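Local structure of period circadian protein homolog 2 (Mus musculus, 3GDI) at residues Lys102-Val110 and Val185-Asp194. The protein is a mammalian circadian clock protein with tandem PAS domains that probably mediate protein-protein interactions during transcriptional regulation of daily rhythms. Sequence-based numbering, arbitrary orientation.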
ATOM      1  N   LYS A 102       7.293   7.556 -10.624  1.00 78.91           N
ATOM      2  CA  LYS A 102       6.599   6.287 -10.827  1.00 76.59           C
ATOM      3  C   LYS A 102       7.577   5.164 -11.154  1.00 74.53           C
ATOM      4  O   LYS A 102       7.399   4.447 -12.135  1.00 74.47           O
ATOM      5  CB  LYS A 102       5.558   6.416 -11.948  1.00 77.58           C
ATOM      6  CG  LYS A 102       4.366   7.307 -11.575  1.00 80.22           C
ATOM      7  CD  LYS A 102       3.321   7.392 -12.685  1.00 78.92           C
ATOM      8  CE  LYS A 102       3.859   8.114 -13.909  1.00 78.85           C
ATOM      9  NZ  LYS A 102       2.843   8.185 -14.990  1.00 78.42           N
ATOM     10  N   SER A 103       8.609   5.028 -10.320  1.00 71.29           N
ATOM     11  CA  SER A 103       9.622   3.990 -10.482  1.00 67.60           C
ATOM     12  C   SER A 103       9.588   3.045  -9.291  1.00 65.78           C
ATOM     13  O   SER A 103       9.272   3.454  -8.176  1.00 66.46           O
ATOM     14  CB  SER A 103      11.018   4.609 -10.586  1.00 65.98           C
ATOM     15  OG  SER A 103      11.181   5.286 -11.816  1.00 67.71           O
ATOM     16  N   PHE A 104       9.917   1.780  -9.529  1.00 63.21           N
ATOM     17  CA  PHE A 104       9.932   0.777  -8.471  1.00 60.82           C
ATOM     18  C   PHE A 104      11.283   0.069  -8.517  1.00 59.06           C
ATOM     19  O   PHE A 104      12.075   0.309  -9.431  1.00 59.63           O
ATOM     20  CB  PHE A 104       8.778  -0.220  -8.675  1.00 59.90           C
ATOM     21  CG  PHE A 104       8.859  -0.989  -9.964  1.00 60.67           C
ATOM     22  CD1 PHE A 104       9.334  -2.297  -9.982  1.00 59.65           C
ATOM     23  CD2 PHE A 104       8.504  -0.395 -11.172  1.00 61.87           C
ATOM     24  CE1 PHE A 104       9.458  -2.998 -11.179  1.00 58.57           C
ATOM     25  CE2 PHE A 104       8.625  -1.092 -12.375  1.00 61.15           C
ATOM     26  CZ  PHE A 104       9.106  -2.398 -12.374  1.00 58.85           C
ATOM     27  N   PHE A 105      11.551  -0.792  -7.540  1.00 56.93           N
ATOM     28  CA  PHE A 105      12.820  -1.515  -7.493  1.00 54.55           C
ATOM     29  C   PHE A 105      12.686  -3.029  -7.618  1.00 54.30           C
ATOM     30  O   PHE A 105      11.737  -3.628  -7.121  1.00 51.24           O
ATOM     31  CB  PHE A 105      13.560  -1.199  -6.194  1.00 53.23           C
ATOM     32  CG  PHE A 105      13.846   0.255  -6.003  1.00 52.65           C
ATOM     33  CD1 PHE A 105      12.832   1.137  -5.656  1.00 53.17           C
ATOM     34  CD2 PHE A 105      15.134   0.746  -6.166  1.00 52.81           C
ATOM     35  CE1 PHE A 105      13.093   2.488  -5.474  1.00 52.20           C
ATOM     36  CE2 PHE A 105      15.406   2.094  -5.987  1.00 53.40           C
ATOM     37  CZ  PHE A 105      14.381   2.967  -5.638  1.00 52.36           C
ATOM     38  N   CYS A 106      13.666  -3.638  -8.271  1.00 55.98           N
ATOM     39  CA  CYS A 106      13.700  -5.083  -8.474  1.00 57.31           C
ATOM     40  C   CYS A 106      15.128  -5.601  -8.458  1.00 56.36           C
ATOM     41  O   CYS A 106      16.057  -4.908  -8.883  1.00 55.34           O
ATOM     42  CB  CYS A 106      13.062  -5.455  -9.814  1.00 59.75           C
ATOM     43  SG  CYS A 106      11.334  -5.970  -9.730  1.00 68.39           S
ATOM     44  N   ARG A 107      15.301  -6.816  -7.947  1.00 56.44           N
ATOM     45  CA  ARG A 107      16.614  -7.449  -7.910  1.00 56.45           C
ATOM     46  C   ARG A 107      16.660  -8.354  -9.136  1.00 56.59           C
ATOM     47  O   ARG A 107      15.782  -9.193  -9.330  1.00 54.70           O
ATOM     48  CB  ARG A 107      16.775  -8.253  -6.619  1.00 57.71           C
ATOM     49  CG  ARG A 107      17.329  -7.424  -5.457  1.00 58.06           C
ATOM     50  CD  ARG A 107      16.826  -7.889  -4.090  1.00 55.04           C
ATOM     51  NE  ARG A 107      15.414  -7.556  -3.915  1.00 57.47           N
ATOM     52  CZ  ARG A 107      14.809  -7.375  -2.741  1.00 56.79           C
ATOM     53  NH1 ARG A 107      15.485  -7.491  -1.605  1.00 56.36           N
ATOM     54  NH2 ARG A 107      13.519  -7.071  -2.707  1.00 56.71           N
ATOM     55  N   VAL A 108      17.669  -8.160  -9.976  1.00 57.71           N
ATOM     56  CA  VAL A 108      17.803  -8.939 -11.206  1.00 58.30           C
ATOM     57  C   VAL A 108      19.030  -9.842 -11.197  1.00 59.36           C
ATOM     58  O   VAL A 108      20.056  -9.504 -10.613  1.00 58.87           O
ATOM     59  CB  VAL A 108      17.880  -8.000 -12.434  1.00 57.64           C
ATOM     60  CG1 VAL A 108      17.827  -8.812 -13.726  1.00 56.21           C
ATOM     61  CG2 VAL A 108      16.736  -6.995 -12.383  1.00 55.01           C
ATOM     62  N   SER A 109      18.911 -10.994 -11.848  1.00 62.01           N
ATOM     63  CA  SER A 109      20.003 -11.962 -11.927  1.00 65.97           C
ATOM     64  C   SER A 109      19.948 -12.777 -13.205  1.00 68.77           C
ATOM     65  O   SER A 109      18.898 -13.317 -13.553  1.00 69.04           O
ATOM     66  CB  SER A 109      19.953 -12.933 -10.747  1.00 65.59           C
ATOM     67  OG  SER A 109      20.855 -14.012 -10.940  1.00 64.08           O
ATOM     68  N   VAL A 110      21.080 -12.869 -13.898  1.00 72.45           N
ATOM     69  CA  VAL A 110      21.157 -13.653 -15.126  1.00 75.09           C
ATOM     70  C   VAL A 110      21.480 -15.092 -14.718  1.00 77.42           C
ATOM     71  O   VAL A 110      22.494 -15.664 -15.130  1.00 78.54           O
ATOM     72  CB  VAL A 110      22.257 -13.114 -16.078  1.00 74.95           C
ATOM     73  CG1 VAL A 110      22.280 -13.921 -17.373  1.00 75.44           C
ATOM     74  CG2 VAL A 110      21.998 -11.647 -16.389  1.00 75.92           C
ATOM     75  N   VAL A 185      16.383   3.218  -0.185  1.00 46.52           N
ATOM     76  CA  VAL A 185      16.979   2.001  -0.719  1.00 45.91           C
ATOM     77  C   VAL A 185      18.505   2.034  -0.638  1.00 45.49           C
ATOM     78  O   VAL A 185      19.125   1.120  -0.101  1.00 44.81           O
ATOM     79  CB  VAL A 185      16.535   1.742  -2.172  1.00 46.96           C
ATOM     80  CG1 VAL A 185      17.193   0.481  -2.682  1.00 48.70           C
ATOM     81  CG2 VAL A 185      15.015   1.592  -2.244  1.00 45.09           C
ATOM     82  N   PRO A 186      19.132   3.097  -1.157  1.00 45.86           N
ATOM     83  CA  PRO A 186      20.596   3.173  -1.100  1.00 46.76           C
ATOM     84  C   PRO A 186      21.160   3.311   0.322  1.00 47.18           C
ATOM     85  O   PRO A 186      22.319   2.978   0.572  1.00 48.17           O
ATOM     86  CB  PRO A 186      20.913   4.402  -1.959  1.00 45.79           C
ATOM     87  CG  PRO A 186      19.781   4.439  -2.919  1.00 45.13           C
ATOM     88  CD  PRO A 186      18.597   4.144  -2.042  1.00 45.91           C
ATOM     89  N   LEU A 187      20.359   3.799   1.260  1.00 46.89           N
ATOM     90  CA  LEU A 187      20.870   3.963   2.621  1.00 46.04           C
ATOM     91  C   LEU A 187      20.541   2.800   3.556  1.00 45.76           C
ATOM     92  O   LEU A 187      21.104   2.705   4.644  1.00 45.82           O
ATOM     93  CB  LEU A 187      20.348   5.276   3.220  1.00 43.62           C
ATOM     94  CG  LEU A 187      20.783   6.578   2.535  1.00 43.08           C
ATOM     95  CD1 LEU A 187      19.954   7.729   3.053  1.00 41.33           C
ATOM     96  CD2 LEU A 187      22.257   6.831   2.780  1.00 38.56           C
ATOM     97  N   LEU A 188      19.648   1.906   3.131  1.00 45.19           N
ATOM     98  CA  LEU A 188      19.260   0.780   3.978  1.00 42.86           C
ATOM     99  C   LEU A 188      19.566  -0.601   3.427  1.00 41.79           C
ATOM    100  O   LEU A 188      19.814  -1.527   4.187  1.00 42.42           O
ATOM    101  CB  LEU A 188      17.768   0.861   4.300  1.00 41.01           C
ATOM    102  CG  LEU A 188      17.307   2.074   5.105  1.00 40.74           C
ATOM    103  CD1 LEU A 188      15.835   1.908   5.393  1.00 40.24           C
ATOM    104  CD2 LEU A 188      18.105   2.203   6.403  1.00 36.80           C
ATOM    105  N   GLY A 189      19.545  -0.749   2.111  1.00 42.56           N
ATOM    106  CA  GLY A 189      19.808  -2.056   1.535  1.00 44.45           C
ATOM    107  C   GLY A 189      18.524  -2.798   1.186  1.00 45.53           C
ATOM    108  O   GLY A 189      18.544  -3.752   0.400  1.00 45.90           O
ATOM    109  N   TYR A 190      17.406  -2.369   1.768  1.00 42.95           N
ATOM    110  CA  TYR A 190      16.126  -3.003   1.479  1.00 42.33           C
ATOM    111  C   TYR A 190      15.448  -2.304   0.322  1.00 40.94           C
ATOM    112  O   TYR A 190      15.688  -1.125   0.083  1.00 40.10           O
ATOM    113  CB  TYR A 190      15.161  -2.901   2.662  1.00 42.04           C
ATOM    114  CG  TYR A 190      15.584  -3.566   3.940  1.00 40.84           C
ATOM    115  CD1 TYR A 190      16.015  -2.807   5.030  1.00 40.44           C
ATOM    116  CD2 TYR A 190      15.493  -4.947   4.089  1.00 40.23           C
ATOM    117  CE1 TYR A 190      16.334  -3.411   6.242  1.00 43.69           C
ATOM    118  CE2 TYR A 190      15.813  -5.565   5.296  1.00 41.12           C
ATOM    119  CZ  TYR A 190      16.228  -4.795   6.367  1.00 45.00           C
ATOM    120  OH  TYR A 190      16.514  -5.404   7.571  1.00 48.83           O
ATOM    121  N   LEU A 191      14.599  -3.034  -0.393  1.00 41.33           N
ATOM    122  CA  LEU A 191      13.813  -2.441  -1.471  1.00 41.43           C
ATOM    123  C   LEU A 191      12.469  -2.117  -0.793  1.00 41.49           C
ATOM    124  O   LEU A 191      12.053  -2.812   0.143  1.00 42.19           O
ATOM    125  CB  LEU A 191      13.642  -3.428  -2.619  1.00 41.64           C
ATOM    126  CG  LEU A 191      14.956  -3.840  -3.301  1.00 44.45           C
ATOM    127  CD1 LEU A 191      14.635  -4.613  -4.593  1.00 43.00           C
ATOM    128  CD2 LEU A 191      15.799  -2.599  -3.623  1.00 40.56           C
ATOM    129  N   PRO A 192      11.776  -1.061  -1.239  1.00 41.19           N
ATOM    130  CA  PRO A 192      10.498  -0.710  -0.605  1.00 41.82           C
ATOM    131  C   PRO A 192       9.599  -1.867  -0.189  1.00 43.28           C
ATOM    132  O   PRO A 192       9.064  -1.868   0.915  1.00 45.79           O
ATOM    133  CB  PRO A 192       9.839   0.191  -1.638  1.00 40.75           C
ATOM    134  CG  PRO A 192      11.027   0.892  -2.259  1.00 40.06           C
ATOM    135  CD  PRO A 192      11.992  -0.259  -2.459  1.00 40.90           C
ATOM    136  N   GLN A 193       9.456  -2.861  -1.057  1.00 43.03           N
ATOM    137  CA  GLN A 193       8.587  -3.995  -0.789  1.00 41.46           C
ATOM    138  C   GLN A 193       9.013  -4.907   0.344  1.00 44.31           C
ATOM    139  O   GLN A 193       8.205  -5.715   0.815  1.00 46.48           O
ATOM    140  CB  GLN A 193       8.394  -4.832  -2.058  1.00 39.78           C
ATOM    141  CG  GLN A 193       9.668  -5.383  -2.679  1.00 39.50           C
ATOM    142  CD  GLN A 193      10.249  -4.473  -3.771  1.00 40.93           C
ATOM    143  OE1 GLN A 193      10.965  -4.939  -4.653  1.00 41.57           O
ATOM    144  NE2 GLN A 193       9.939  -3.180  -3.711  1.00 38.62           N
ATOM    145  N   ASP A 194      10.269  -4.800   0.778  1.00 44.21           N
ATOM    146  CA  ASP A 194      10.747  -5.643   1.865  1.00 44.42           C
ATOM    147  C   ASP A 194      10.258  -5.138   3.213  1.00 44.91           C
ATOM    148  O   ASP A 194      10.095  -5.914   4.151  1.00 45.11           O
ATOM    149  CB  ASP A 194      12.270  -5.690   1.906  1.00 46.49           C
ATOM    150  CG  ASP A 194      12.876  -6.183   0.617  1.00 49.62           C
ATOM    151  OD1 ASP A 194      12.239  -7.015  -0.065  1.00 49.75           O
ATOM    152  OD2 ASP A 194      14.007  -5.747   0.299  1.00 51.15           O
TER
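F105, on an edge strand of the PAS-A sheet (104-108), reaches the second PAS domain and lays one face of its ring against V185 in the first turn of helix 184-188. V185 CG2 sits almost on the ring normal, 3.7 Å from the centroid of the F105 ring, a CH-pi contact over the centre of the face. The side chain of P192 crosses that of F105 at about a right angle, its CD 3.6 Å from F105 CD1, while L191 CD2 packs on the CB of F105. With CG anti to the carbonyl carbon (chi1 -58°), the F105 ring turns one side to both V185 and P192. C106 turns its side chain back into PAS-A, and its backbone N meets L191 CD1. R107 bends at chi2 and chi3, which carries its guanidinium over L191, whose CG lies against one face of the group. Beyond the leucine, R107 grips D194 end-on: NH2 to OD1 of D194 is 2.9 Å and nearly straight (169°), along the syn lone pair of that oxygen and in the guanidinium plane, whereas NH1 to OD2 of D194 (3.0 Å) is more bent, at 137°. The opposite face of the carboxylate receives L191 N, 2.9 Å from D194 OD2, so two donors hold this oxygen. D69 forms a second salt bridge to R107 NH2, and R237 brings a like charge close to NH1. A methionine at R107 would probably leave D194 without its interdomain charge partner, although L191 N could still hold the carboxylate. The contact thus joins the tandem PAS domains through an apolar patch around F105 beside the salt bridges of R107, whose charge is likely to be offset by D194 and D69, one from each domain, even with R237 nearby.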